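Local coordinates for insect group II chitinase (Ostrinia furnacalis, PDB 5Y2A), which probably hydrolyses the beta-1,4 linkages of chitin in insects, as a family 18 glycoside hydrolase, at residues A[47-52]-A[78-83]; A[110-115]-A[154-159]; A[150-155]-A[161-166]; A[245-250]-A[364-369]. All blocks are in the same frame, centred on the assembly; numbering follows the deposited sequence.

Interaction 1. Residues A[47-52]-A[78-83]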
loop_
_atom_site.group_PDB
_atom_site.type_symbol
_atom_site.label_atom_id
_atom_site.label_comp_id
_atom_site.label_asym_id
_atom_site.label_seq_id
_atom_site.Cartn_x
_atom_site.Cartn_y
_atom_site.Cartn_z
ATOM N N LEU A 47 -21.940 9.216 -7.523
ATOM C CA LEU A 47 -21.839 8.099 -8.460
ATOM C C LEU A 47 -21.668 8.599 -9.896
ATOM O O LEU A 47 -22.355 8.163 -10.821
ATOM C CB LEU A 47 -23.047 7.172 -8.335
ATOM C CG LEU A 47 -23.314 6.571 -6.950
ATOM C CD1 LEU A 47 -24.550 5.694 -6.977
ATOM C CD2 LEU A 47 -22.112 5.789 -6.424
ATOM N N VAL A 48 -20.729 9.534 -10.073
ATOM C CA VAL A 48 -20.325 10.015 -11.388
ATOM C C VAL A 48 -18.804 10.077 -11.439
ATOM O O VAL A 48 -18.122 10.082 -10.412
ATOM C CB VAL A 48 -20.916 11.399 -11.744
ATOM C CG1 VAL A 48 -22.445 11.357 -11.771
ATOM C CG2 VAL A 48 -20.409 12.454 -10.781
ATOM N N ILE A 49 -18.279 10.135 -12.666
ATOM C CA ILE A 49 -16.840 10.243 -12.873
ATOM C C ILE A 49 -16.309 11.521 -12.244
ATOM O O ILE A 49 -16.918 12.593 -12.357
ATOM C CB ILE A 49 -16.518 10.213 -14.377
ATOM C CG1 ILE A 49 -16.874 8.862 -14.986
ATOM C CG2 ILE A 49 -15.057 10.581 -14.626
ATOM C CD1 ILE A 49 -16.825 8.851 -16.510
ATOM N N LYS A 50 -15.158 11.414 -11.583
ATOM C CA LYS A 50 -14.423 12.590 -11.136
ATOM C C LYS A 50 -12.933 12.317 -11.259
ATOM O O LYS A 50 -12.488 11.167 -11.274
ATOM C CB LYS A 50 -14.775 12.982 -9.692
ATOM C CG LYS A 50 -14.140 12.106 -8.623
ATOM C CD LYS A 50 -14.314 12.712 -7.230
ATOM C CE LYS A 50 -13.926 11.713 -6.152
ATOM N NZ LYS A 50 -14.313 12.162 -4.785
ATOM N N SER A 51 -12.168 13.398 -11.382
ATOM C CA SER A 51 -10.721 13.279 -11.411
ATOM C C SER A 51 -10.219 12.785 -10.063
ATOM O O SER A 51 -10.710 13.197 -9.009
ATOM C CB SER A 51 -10.086 14.628 -11.747
ATOM O OG SER A 51 -8.692 14.612 -11.481
ATOM N N HIS A 52 -9.238 11.889 -10.100
ATOM C CA HIS A 52 -8.614 11.405 -8.879
ATOM C C HIS A 52 -7.468 12.301 -8.439
ATOM O O HIS A 52 -6.992 12.172 -7.306
ATOM C CB HIS A 52 -8.112 9.964 -9.084
ATOM C CG HIS A 52 -7.503 9.348 -7.860
ATOM N ND1 HIS A 52 -6.141 9.224 -7.686
ATOM C CD2 HIS A 52 -8.073 8.836 -6.743
ATOM C CE1 HIS A 52 -5.898 8.656 -6.517
ATOM N NE2 HIS A 52 -7.054 8.411 -5.925
ATOM N N LEU A 78 -10.500 7.887 -21.424
ATOM C CA LEU A 78 -10.323 8.010 -19.986
ATOM C C LEU A 78 -10.617 6.663 -19.341
ATOM O O LEU A 78 -11.642 6.041 -19.633
ATOM C CB LEU A 78 -11.253 9.085 -19.417
ATOM C CG LEU A 78 -11.235 9.228 -17.895
ATOM C CD1 LEU A 78 -9.862 9.695 -17.438
ATOM C CD2 LEU A 78 -12.324 10.197 -17.441
ATOM N N GLY A 79 -9.709 6.201 -18.484
ATOM C CA GLY A 79 -9.938 4.980 -17.733
ATOM C C GLY A 79 -10.582 5.291 -16.395
ATOM O O GLY A 79 -10.148 6.198 -15.684
ATOM N N LEU A 80 -11.634 4.546 -16.067
ATOM C CA LEU A 80 -12.379 4.732 -14.827
ATOM C C LEU A 80 -12.206 3.511 -13.939
ATOM O O LEU A 80 -12.429 2.381 -14.384
ATOM C CB LEU A 80 -13.868 4.959 -15.097
ATOM C CG LEU A 80 -14.792 4.965 -13.872
ATOM C CD1 LEU A 80 -14.532 6.185 -12.995
ATOM C CD2 LEU A 80 -16.264 4.910 -14.285
ATOM N N GLY A 81 -11.814 3.741 -12.688
ATOM C CA GLY A 81 -11.758 2.661 -11.725
ATOM C C GLY A 81 -10.353 2.240 -11.350
ATOM O O GLY A 81 -9.584 3.037 -10.802
ATOM N N GLY A 82 -9.999 0.994 -11.661
ATOM C CA GLY A 82 -8.768 0.405 -11.180
ATOM C C GLY A 82 -8.969 -0.315 -9.858
ATOM O O GLY A 82 -10.020 -0.239 -9.220
ATOM N N TRP A 83 -7.926 -1.046 -9.451
ATOM C CA TRP A 83 -8.014 -1.870 -8.246
ATOM C C TRP A 83 -8.366 -1.042 -7.018
ATOM O O TRP A 83 -9.265 -1.405 -6.249
ATOM C CB TRP A 83 -6.700 -2.615 -8.012
ATOM C CG TRP A 83 -6.681 -3.350 -6.704
ATOM C CD1 TRP A 83 -6.130 -2.918 -5.531
ATOM C CD2 TRP A 83 -7.250 -4.637 -6.431
ATOM N NE1 TRP A 83 -6.322 -3.858 -4.544
ATOM C CE2 TRP A 83 -6.999 -4.926 -5.074
ATOM C CE3 TRP A 83 -7.943 -5.578 -7.203
ATOM C CZ2 TRP A 83 -7.423 -6.114 -4.469
ATOM C CZ3 TRP A 83 -8.356 -6.763 -6.601
ATOM C CH2 TRP A 83 -8.091 -7.019 -5.249
#

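Interaction 2. Residues A[110-115]-A[154-159]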
loop_
_atom_site.group_PDB
_atom_site.type_symbol
_atom_site.label_atom_id
_atom_site.label_comp_id
_atom_site.label_asym_id
_atom_site.label_seq_id
_atom_site.Cartn_x
_atom_site.Cartn_y
_atom_site.Cartn_z
ATOM N N ASP A 110 -20.467 14.408 -20.969
ATOM C CA ASP A 110 -20.003 15.784 -20.811
ATOM C C ASP A 110 -18.593 15.837 -20.234
ATOM O O ASP A 110 -17.769 16.652 -20.668
ATOM C CB ASP A 110 -20.976 16.558 -19.924
ATOM C CG ASP A 110 -22.332 16.732 -20.571
ATOM O OD1 ASP A 110 -22.385 16.823 -21.817
ATOM O OD2 ASP A 110 -23.341 16.765 -19.836
ATOM N N PHE A 111 -18.299 14.982 -19.251
ATOM C CA PHE A 111 -16.960 14.950 -18.666
ATOM C C PHE A 111 -15.912 14.636 -19.729
ATOM O O PHE A 111 -14.888 15.319 -19.835
ATOM C CB PHE A 111 -16.916 13.918 -17.534
ATOM C CG PHE A 111 -15.694 14.017 -16.655
ATOM C CD1 PHE A 111 -14.513 13.380 -17.008
ATOM C CD2 PHE A 111 -15.735 14.729 -15.465
ATOM C CE1 PHE A 111 -13.387 13.464 -16.197
ATOM C CE2 PHE A 111 -14.613 14.814 -14.647
ATOM C CZ PHE A 111 -13.436 14.179 -15.016
ATOM N N LEU A 112 -16.170 13.611 -20.540
ATOM C CA LEU A 112 -15.208 13.202 -21.557
ATOM C C LEU A 112 -14.998 14.302 -22.591
ATOM O O LEU A 112 -13.858 14.635 -22.938
ATOM C CB LEU A 112 -15.695 11.912 -22.219
ATOM C CG LEU A 112 -15.806 10.747 -21.237
ATOM C CD1 LEU A 112 -16.642 9.621 -21.828
ATOM C CD2 LEU A 112 -14.421 10.254 -20.847
ATOM N N GLU A 113 -16.091 14.881 -23.098
ATOM C CA GLU A 113 -15.970 15.935 -24.101
ATOM C C GLU A 113 -15.290 17.171 -23.537
ATOM O O GLU A 113 -14.570 17.870 -24.262
ATOM C CB GLU A 113 -17.345 16.289 -24.654
ATOM C CG GLU A 113 -18.013 15.123 -25.334
ATOM C CD GLU A 113 -19.227 15.531 -26.127
ATOM O OE1 GLU A 113 -19.557 14.811 -27.085
ATOM O OE2 GLU A 113 -19.834 16.575 -25.811
ATOM N N GLN A 114 -15.505 17.447 -22.250
ATOM C CA GLN A 114 -14.873 18.588 -21.594
ATOM C C GLN A 114 -13.360 18.567 -21.761
ATOM O O GLN A 114 -12.735 19.616 -21.948
ATOM C CB GLN A 114 -15.248 18.596 -20.108
ATOM C CG GLN A 114 -14.576 19.675 -19.268
ATOM C CD GLN A 114 -15.034 21.078 -19.619
ATOM O OE1 GLN A 114 -16.165 21.281 -20.060
ATOM N NE2 GLN A 114 -14.155 22.055 -19.416
ATOM N N TYR A 115 -12.750 17.385 -21.682
ATOM C CA TYR A 115 -11.301 17.266 -21.743
ATOM C C TYR A 115 -10.789 16.709 -23.064
ATOM O O TYR A 115 -9.577 16.511 -23.205
ATOM C CB TYR A 115 -10.812 16.405 -20.577
ATOM C CG TYR A 115 -11.181 17.014 -19.252
ATOM C CD1 TYR A 115 -10.605 18.205 -18.831
ATOM C CD2 TYR A 115 -12.141 16.427 -18.443
ATOM C CE1 TYR A 115 -10.956 18.779 -17.621
ATOM C CE2 TYR A 115 -12.501 16.992 -17.239
ATOM C CZ TYR A 115 -11.907 18.167 -16.834
ATOM O OH TYR A 115 -12.265 18.727 -15.634
ATOM N N LYS A 154 -25.259 3.015 -26.355
ATOM C CA LYS A 154 -26.221 3.801 -27.127
ATOM C C LYS A 154 -25.897 5.289 -27.073
ATOM O O LYS A 154 -25.922 5.975 -28.101
ATOM C CB LYS A 154 -27.659 3.525 -26.684
ATOM C CG LYS A 154 -28.162 2.151 -27.124
ATOM C CD LYS A 154 -29.687 2.067 -27.089
ATOM C CE LYS A 154 -30.196 0.712 -27.601
ATOM N NZ LYS A 154 -30.027 0.511 -29.076
ATOM N N ALA A 155 -25.591 5.811 -25.885
ATOM C CA ALA A 155 -25.294 7.238 -25.790
ATOM C C ALA A 155 -23.998 7.584 -26.516
ATOM O O ALA A 155 -23.910 8.629 -27.171
ATOM C CB ALA A 155 -25.221 7.674 -24.327
ATOM N N PHE A 156 -22.981 6.724 -26.412
ATOM C CA PHE A 156 -21.707 7.021 -27.064
ATOM C C PHE A 156 -21.835 7.003 -28.585
ATOM O O PHE A 156 -21.151 7.773 -29.269
ATOM C CB PHE A 156 -20.626 6.032 -26.613
ATOM C CG PHE A 156 -19.991 6.369 -25.283
ATOM C CD1 PHE A 156 -20.635 7.193 -24.372
ATOM C CD2 PHE A 156 -18.744 5.862 -24.950
ATOM C CE1 PHE A 156 -20.049 7.499 -23.155
ATOM C CE2 PHE A 156 -18.151 6.163 -23.731
ATOM C CZ PHE A 156 -18.804 6.985 -22.836
ATOM N N ASN A 157 -22.695 6.133 -29.129
ATOM C CA ASN A 157 -22.841 6.045 -30.583
ATOM C C ASN A 157 -23.371 7.342 -31.183
ATOM O O ASN A 157 -22.976 7.717 -32.290
ATOM C CB ASN A 157 -23.780 4.895 -30.945
ATOM C CG ASN A 157 -23.098 3.548 -30.897
ATOM O OD1 ASN A 157 -21.871 3.459 -30.798
ATOM N ND2 ASN A 157 -23.892 2.484 -30.955
ATOM N N ARG A 158 -24.248 8.048 -30.465
ATOM C CA ARG A 158 -24.702 9.366 -30.903
ATOM C C ARG A 158 -23.560 10.368 -30.959
ATOM O O ARG A 158 -23.658 11.366 -31.686
ATOM C CB ARG A 158 -25.776 9.892 -29.964
ATOM C CG ARG A 158 -26.903 8.922 -29.703
ATOM C CD ARG A 158 -28.064 9.617 -29.022
ATOM N NE ARG A 158 -28.628 8.743 -28.001
ATOM C CZ ARG A 158 -29.750 8.046 -28.138
ATOM N NH1 ARG A 158 -30.455 8.129 -29.257
ATOM N NH2 ARG A 158 -30.164 7.265 -27.148
ATOM N N ARG A 159 -22.482 10.117 -30.222
ATOM C CA ARG A 159 -21.363 11.036 -30.096
ATOM C C ARG A 159 -20.107 10.558 -30.800
ATOM O O ARG A 159 -19.117 11.294 -30.822
ATOM C CB ARG A 159 -21.037 11.259 -28.608
ATOM C CG ARG A 159 -22.105 11.992 -27.818
ATOM C CD ARG A 159 -21.962 13.450 -28.178
ATOM N NE ARG A 159 -22.976 14.343 -27.642
ATOM C CZ ARG A 159 -22.947 15.660 -27.822
ATOM N NH1 ARG A 159 -21.943 16.213 -28.493
ATOM N NH2 ARG A 159 -23.901 16.428 -27.316
#

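Interaction 3. Residues A[150-155]-A[161-166]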
loop_
_atom_site.group_PDB
_atom_site.type_symbol
_atom_site.label_atom_id
_atom_site.label_comp_id
_atom_site.label_asym_id
_atom_site.label_seq_id
_atom_site.Cartn_x
_atom_site.Cartn_y
_atom_site.Cartn_z
ATOM N N LYS A 150 -24.540 -1.441 -22.111
ATOM C CA LYS A 150 -25.489 -1.221 -23.205
ATOM C C LYS A 150 -25.925 0.238 -23.278
ATOM O O LYS A 150 -26.002 0.819 -24.368
ATOM C CB LYS A 150 -26.717 -2.122 -23.054
ATOM C CG LYS A 150 -26.487 -3.587 -23.351
ATOM C CD LYS A 150 -27.808 -4.339 -23.343
ATOM C CE LYS A 150 -27.917 -5.264 -22.146
ATOM N NZ LYS A 150 -27.299 -6.589 -22.418
ATOM N N GLU A 151 -26.196 0.854 -22.125
ATOM C CA GLU A 151 -26.690 2.227 -22.130
ATOM C C GLU A 151 -25.592 3.213 -22.492
ATOM O O GLU A 151 -25.845 4.189 -23.209
ATOM C CB GLU A 151 -27.308 2.558 -20.775
ATOM C CG GLU A 151 -28.553 1.732 -20.507
ATOM C CD GLU A 151 -28.842 1.555 -19.035
ATOM O OE1 GLU A 151 -28.199 2.240 -18.209
ATOM O OE2 GLU A 151 -29.696 0.706 -18.703
ATOM N N LEU A 152 -24.366 2.977 -22.015
ATOM C CA LEU A 152 -23.234 3.774 -22.480
ATOM C C LEU A 152 -23.031 3.606 -23.981
ATOM O O LEU A 152 -22.740 4.578 -24.687
ATOM C CB LEU A 152 -21.963 3.387 -21.724
ATOM C CG LEU A 152 -21.816 3.900 -20.289
ATOM C CD1 LEU A 152 -20.780 3.074 -19.518
ATOM C CD2 LEU A 152 -21.432 5.367 -20.299
ATOM N N ARG A 153 -23.169 2.376 -24.482
ATOM C CA ARG A 153 -23.020 2.128 -25.915
ATOM C C ARG A 153 -23.980 2.984 -26.737
ATOM O O ARG A 153 -23.576 3.617 -27.720
ATOM C CB ARG A 153 -23.232 0.639 -26.212
ATOM C CG ARG A 153 -23.318 0.292 -27.698
ATOM C CD ARG A 153 -21.948 0.112 -28.327
ATOM N NE ARG A 153 -21.327 1.375 -28.710
ATOM C CZ ARG A 153 -20.015 1.583 -28.753
ATOM N NH1 ARG A 153 -19.174 0.613 -28.419
ATOM N NH2 ARG A 153 -19.544 2.765 -29.125
ATOM N N LYS A 154 -25.259 3.015 -26.355
ATOM C CA LYS A 154 -26.221 3.801 -27.127
ATOM C C LYS A 154 -25.897 5.289 -27.073
ATOM O O LYS A 154 -25.922 5.975 -28.101
ATOM C CB LYS A 154 -27.659 3.525 -26.684
ATOM C CG LYS A 154 -28.162 2.151 -27.124
ATOM C CD LYS A 154 -29.687 2.067 -27.089
ATOM C CE LYS A 154 -30.196 0.712 -27.601
ATOM N NZ LYS A 154 -30.027 0.511 -29.076
ATOM N N ALA A 155 -25.591 5.811 -25.885
ATOM C CA ALA A 155 -25.294 7.238 -25.790
ATOM C C ALA A 155 -23.998 7.584 -26.516
ATOM O O ALA A 155 -23.910 8.629 -27.171
ATOM C CB ALA A 155 -25.221 7.674 -24.327
ATOM N N MET A 161 -18.174 8.141 -29.836
ATOM C CA MET A 161 -17.164 7.828 -28.839
ATOM C C MET A 161 -16.983 6.326 -28.682
ATOM O O MET A 161 -17.853 5.523 -29.030
ATOM C CB MET A 161 -17.498 8.477 -27.494
ATOM C CG MET A 161 -17.396 9.996 -27.544
ATOM S SD MET A 161 -17.522 10.813 -25.942
ATOM C CE MET A 161 -19.066 10.159 -25.362
ATOM N N LEU A 162 -15.826 5.958 -28.142
ATOM C CA LEU A 162 -15.427 4.570 -27.985
ATOM C C LEU A 162 -15.705 4.109 -26.562
ATOM O O LEU A 162 -15.637 4.892 -25.612
ATOM C CB LEU A 162 -13.939 4.396 -28.308
ATOM C CG LEU A 162 -13.525 4.777 -29.729
ATOM C CD1 LEU A 162 -12.008 4.743 -29.884
ATOM C CD2 LEU A 162 -14.188 3.823 -30.716
ATOM N N LEU A 163 -16.031 2.828 -26.425
ATOM C CA LEU A 163 -16.315 2.233 -25.126
ATOM C C LEU A 163 -15.564 0.916 -25.039
ATOM O O LEU A 163 -15.723 0.051 -25.907
ATOM C CB LEU A 163 -17.820 2.013 -24.932
ATOM C CG LEU A 163 -18.260 1.426 -23.590
ATOM C CD1 LEU A 163 -17.986 2.403 -22.453
ATOM C CD2 LEU A 163 -19.732 1.019 -23.629
ATOM N N SER A 164 -14.742 0.768 -24.001
ATOM C CA SER A 164 -13.963 -0.441 -23.793
ATOM C C SER A 164 -14.014 -0.816 -22.319
ATOM O O SER A 164 -14.490 -0.050 -21.477
ATOM C CB SER A 164 -12.513 -0.254 -24.251
ATOM O OG SER A 164 -11.897 0.816 -23.555
ATOM N N ALA A 165 -13.515 -2.008 -22.006
ATOM C CA ALA A 165 -13.440 -2.425 -20.618
ATOM C C ALA A 165 -12.208 -3.285 -20.408
ATOM O O ALA A 165 -11.835 -4.081 -21.277
ATOM C CB ALA A 165 -14.695 -3.201 -20.188
ATOM N N ALA A 166 -11.589 -3.120 -19.243
ATOM C CA ALA A 166 -10.567 -4.040 -18.766
ATOM C C ALA A 166 -11.234 -5.070 -17.861
ATOM O O ALA A 166 -11.998 -4.708 -16.962
ATOM C CB ALA A 166 -9.477 -3.282 -18.013
#

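Interaction 4. Residues A[245-250]-A[364-369]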
loop_
_atom_site.group_PDB
_atom_site.type_symbol
_atom_site.label_atom_id
_atom_site.label_comp_id
_atom_site.label_asym_id
_atom_site.label_seq_id
_atom_site.Cartn_x
_atom_site.Cartn_y
_atom_site.Cartn_z
ATOM N N VAL A 245 -0.316 -7.348 -21.560
ATOM C CA VAL A 245 1.052 -7.776 -21.283
ATOM C C VAL A 245 1.553 -6.926 -20.122
ATOM O O VAL A 245 1.506 -5.691 -20.210
ATOM C CB VAL A 245 1.955 -7.610 -22.519
ATOM C CG1 VAL A 245 3.390 -8.044 -22.210
ATOM C CG2 VAL A 245 1.392 -8.363 -23.726
ATOM N N PRO A 246 2.039 -7.522 -19.031
ATOM C CA PRO A 246 2.581 -6.717 -17.926
ATOM C C PRO A 246 3.990 -6.234 -18.255
ATOM O O PRO A 246 4.826 -6.998 -18.744
ATOM C CB PRO A 246 2.591 -7.699 -16.748
ATOM C CG PRO A 246 2.847 -9.040 -17.420
ATOM C CD PRO A 246 2.111 -8.968 -18.753
ATOM N N PHE A 247 4.250 -4.952 -17.989
ATOM C CA PHE A 247 5.580 -4.369 -18.123
ATOM C C PHE A 247 6.298 -4.285 -16.776
ATOM O O PHE A 247 7.155 -3.417 -16.572
ATOM C CB PHE A 247 5.494 -2.981 -18.771
ATOM C CG PHE A 247 5.191 -2.995 -20.266
ATOM C CD1 PHE A 247 4.986 -4.187 -20.950
ATOM C CD2 PHE A 247 5.129 -1.799 -20.980
ATOM C CE1 PHE A 247 4.716 -4.188 -22.327
ATOM C CE2 PHE A 247 4.854 -1.784 -22.354
ATOM C CZ PHE A 247 4.656 -2.981 -23.030
ATOM N N TYR A 248 5.968 -5.193 -15.857
ATOM C CA TYR A 248 6.487 -5.189 -14.497
ATOM C C TYR A 248 6.542 -6.630 -14.020
ATOM O O TYR A 248 5.952 -7.528 -14.626
ATOM C CB TYR A 248 5.600 -4.365 -13.550
ATOM C CG TYR A 248 4.222 -4.968 -13.441
ATOM C CD1 TYR A 248 3.241 -4.661 -14.376
ATOM C CD2 TYR A 248 3.910 -5.885 -12.436
ATOM C CE1 TYR A 248 1.990 -5.234 -14.314
ATOM C CE2 TYR A 248 2.656 -6.466 -12.366
ATOM C CZ TYR A 248 1.699 -6.130 -13.312
ATOM O OH TYR A 248 0.444 -6.687 -13.260
ATOM N N GLY A 249 7.215 -6.839 -12.899
ATOM C CA GLY A 249 7.317 -8.153 -12.299
ATOM C C GLY A 249 6.669 -8.196 -10.930
ATOM O O GLY A 249 6.545 -7.176 -10.254
ATOM N N GLN A 250 6.228 -9.389 -10.540
ATOM C CA GLN A 250 5.807 -9.651 -9.173
ATOM C C GLN A 250 6.996 -10.212 -8.409
ATOM O O GLN A 250 7.602 -11.198 -8.841
ATOM C CB GLN A 250 4.639 -10.640 -9.139
ATOM C CG GLN A 250 3.331 -10.077 -9.671
ATOM C CD GLN A 250 2.640 -9.174 -8.668
ATOM O OE1 GLN A 250 3.041 -9.093 -7.505
ATOM N NE2 GLN A 250 1.601 -8.477 -9.117
ATOM N N THR A 364 8.002 -1.452 -28.074
ATOM C CA THR A 364 8.488 -1.504 -29.452
ATOM C C THR A 364 8.368 -2.913 -30.024
ATOM O O THR A 364 7.981 -3.090 -31.187
ATOM C CB THR A 364 9.936 -1.018 -29.502
ATOM O OG1 THR A 364 9.985 0.343 -29.062
ATOM C CG2 THR A 364 10.498 -1.114 -30.913
ATOM N N THR A 365 8.690 -3.926 -29.217
ATOM C CA THR A 365 8.554 -5.313 -29.653
ATOM C C THR A 365 7.113 -5.645 -30.037
ATOM O O THR A 365 6.871 -6.304 -31.058
ATOM C CB THR A 365 9.056 -6.248 -28.550
ATOM O OG1 THR A 365 10.465 -6.048 -28.360
ATOM C CG2 THR A 365 8.788 -7.695 -28.909
ATOM N N ILE A 366 6.141 -5.194 -29.236
ATOM C CA ILE A 366 4.735 -5.453 -29.548
ATOM C C ILE A 366 4.322 -4.744 -30.840
ATOM O O ILE A 366 3.598 -5.310 -31.672
ATOM C CB ILE A 366 3.848 -5.048 -28.350
ATOM C CG1 ILE A 366 4.111 -5.995 -27.168
ATOM C CG2 ILE A 366 2.374 -5.052 -28.739
ATOM C CD1 ILE A 366 3.449 -5.585 -25.855
ATOM N N ASN A 367 4.775 -3.501 -31.035
ATOM C CA ASN A 367 4.449 -2.767 -32.259
ATOM C C ASN A 367 5.075 -3.412 -33.489
ATOM O O ASN A 367 4.490 -3.388 -34.580
ATOM C CB ASN A 367 4.914 -1.322 -32.142
ATOM C CG ASN A 367 3.911 -0.465 -31.430
ATOM O OD1 ASN A 367 3.051 0.153 -32.052
ATOM N ND2 ASN A 367 3.999 -0.439 -30.109
ATOM N N HIS A 368 6.276 -3.957 -33.331
ATOM C CA HIS A 368 6.937 -4.684 -34.409
ATOM C C HIS A 368 6.064 -5.827 -34.920
ATOM O O HIS A 368 5.833 -5.960 -36.128
ATOM C CB HIS A 368 8.286 -5.190 -33.892
ATOM C CG HIS A 368 8.981 -6.146 -34.807
ATOM N ND1 HIS A 368 9.370 -5.809 -36.085
ATOM C CD2 HIS A 368 9.381 -7.426 -34.616
ATOM C CE1 HIS A 368 9.965 -6.847 -36.647
ATOM N NE2 HIS A 368 9.987 -7.838 -35.776
ATOM N N VAL A 369 5.534 -6.639 -34.002
ATOM C CA VAL A 369 4.746 -7.808 -34.389
ATOM C C VAL A 369 3.397 -7.392 -34.965
ATOM O O VAL A 369 2.953 -7.913 -35.997
ATOM C CB VAL A 369 4.563 -8.748 -33.183
ATOM C CG1 VAL A 369 3.591 -9.866 -33.535
ATOM C CG2 VAL A 369 5.908 -9.305 -32.731
#

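Interaction 1. Residues A[47-52]-A[78-83]
A small, wholly apolar contact between I49 and the pair L78 and L80 joins a short strand, 49-51, beside the barrel to the outer surface of a barrel strand in this family 18 TIM barrel. Strands 49-51 and 75-81 do not hydrogen-bond to each other; each pairs with strand 34-42, the first antiparallel and the second parallel, and their nearest CA atoms, of I49 and L80, stay 7.4 Å apart. The link is therefore made by side chains alone. I49 divides its two branches between the leucines. Its CG2 methyl lies anti to the backbone N, with CG1 at chi1 -66° beside that N, and this splits the branches so that CG2 meets L78 while CG1 meets L80. I49 and L78 run past each other in opposite directions, with I49 CG2 3.9 Å from L78 CD2. Helix 98-115 covers this outward face, where F111 and A108 lie against I49 and F104 against L80, while A40 of strand 34-42 touches both I49 and L78. Burial is modest, 147 Å² summed over both segments, but all three residues are buried. On the L80 side the fork of the leucine straddles its neighbour, with CD1 and CD2 each 4.1 Å from I49 CG1.

Interaction 2. Residues A[110-115]-A[154-159]
L112 and E113, consecutive residues of helix 98-115, meet F156 and R159 of helix 141-159, one as an apolar contact and the other as a charged one. Ahead of them in the sequence, D110 keeps its carboxylate at a distance, OD1 standing 5.7 Å from R159 NH2, where opposite charges probably attract only weakly. F111 turns to another side, against L78 of strand 75-81. L112 then faces the neighbouring helix, its CD1 methyl 3.6 Å from F156 CZ, at the far end of the ring. The two side chains meet at about a right angle, and L120 of strand 119-123 touches both. E113 follows at the more exposed margin. Its chain is extended beyond CG and its carboxylate crosses the R159 side chain, the carboxylate and guanidinium planes standing 81° apart. E113 OE1 forms a salt bridge with R159 NH1 at 3.1 Å, while OE2 sits over one guanidinium face, 3.4 Å above the plane and displaced toward its rim. The bend of R159 at chi2, -78°, turns its outer half and brings CD unusually near E113 OE1, at 3.0 Å. With an alanine here, R159 would probably be left without its carboxylate mate and its guanidinium would be freer to swing into solvent. An apolar contact next to the strands, with an ion pair toward solvent, joins two consecutive helices in the outer layer of the TIM barrel.

Interaction 3. Residues A[150-155]-A[161-166]
The guanidinium of R153 is the flat group of this contact: M161 O lies at its edge, near the plane and 3.2 Å from NH2, while L163 CB comes up obliquely, 4.0 Å from NH1. The arginine reaches the strand by folding over itself. Its CG is anti to the backbone N (chi1 171°), and bends at chi2 and chi3 then bring the head back toward 161-166. There NH1 is held by N186 O and by a salt bridge to D188 OD2, the same carboxylate oxygen that accepts the L163 amide, so one acid fixes both the arginine and the strand. L163 supplies the apolar half. It crosses L152 at about a right angle, with CD2 3.8 Å from L152 CB and the same methyl 3.8 Å from R153 N, in contact with the helix backbone. Its other methyl, CD1, is 4.1 Å from L152 CD1. An alanine in its place would probably open a gap between helix and strand, leaving L152 without the two methyls it packs on. The contact lies within a beta-alpha-beta unit of strand 119-123, helix 141-159 and strand 162-167, where the helix packs on the strand that follows it; strand 119-123 carries the middle of the acidic DxxDxDxE signature of family 18. Around it, V149 and F156 of the same helix lie beside L163, helix 98-115 meets L152 through F104 and V105 and touches M161 through V109, and S164 pairs through its backbone with L120 and L122.

Interaction 4. Residues A[245-250]-A[364-369]
I366 points from helix 361-371 straight at strand 241-254, and its terminal CD1 methyl touches both V245 and the ring of F247. The methyl meets the phenyl at its edge, near the ring plane, with CE1 and CZ of F247 both 4.0 Å from I366 CD1. Toward V245 the approach is tip to tip, V245 CG2 lying 4.1 Å from I366 CD1. An extended chain, with chi1 -68° and chi2 172°, carries this one carbon far enough from the helix to touch both residues. The setting is the wall of the family 18 TIM barrel: V245 pairs through its backbone with M341 and W343 of strand 339-343, and helix 361-371, which follows that strand in the sequence, lies outside. The connection between them includes C355 and C357, disulfide-bonded to C288 and C379, respectively. Strand 241-254 is interrupted at F247, yet the F247 backbone still bonds to W343 and F284, and its ring also packs on L362 and L363 of the helix. S340 touches I366 from the neighbouring strand. Only 90 Å² is buried between 245-250 and 364-369, more than half of it on I366. V245 adds a further approach, its CB standing 4.2 Å from I366 CD1.

How the interactions relate
From the N terminus, interaction 1 closes first, as strand 75-81 comes back against 47-52. Interaction 2 then spans 110-115 to 154-159, joining two outer helices, and interaction 3, which closes the short turn between helix 141-159 and strand 162-167, opens at 150 before interaction 2 has closed, so the two loops overlap and share K154 and A155. Where they meet, F156 O and M161 N stand 3.1 Å apart, probably hydrogen-bonded. Interactions 1 and 2 abut, since L112 packs on L78, making one continuous patch of strands and helices. Interaction 4 comes later, over the longest gap in sequence; it lies across the barrel from interaction 1, about 25 Å between centres, and ties strand 241-254 to the C-terminal helix 361-371.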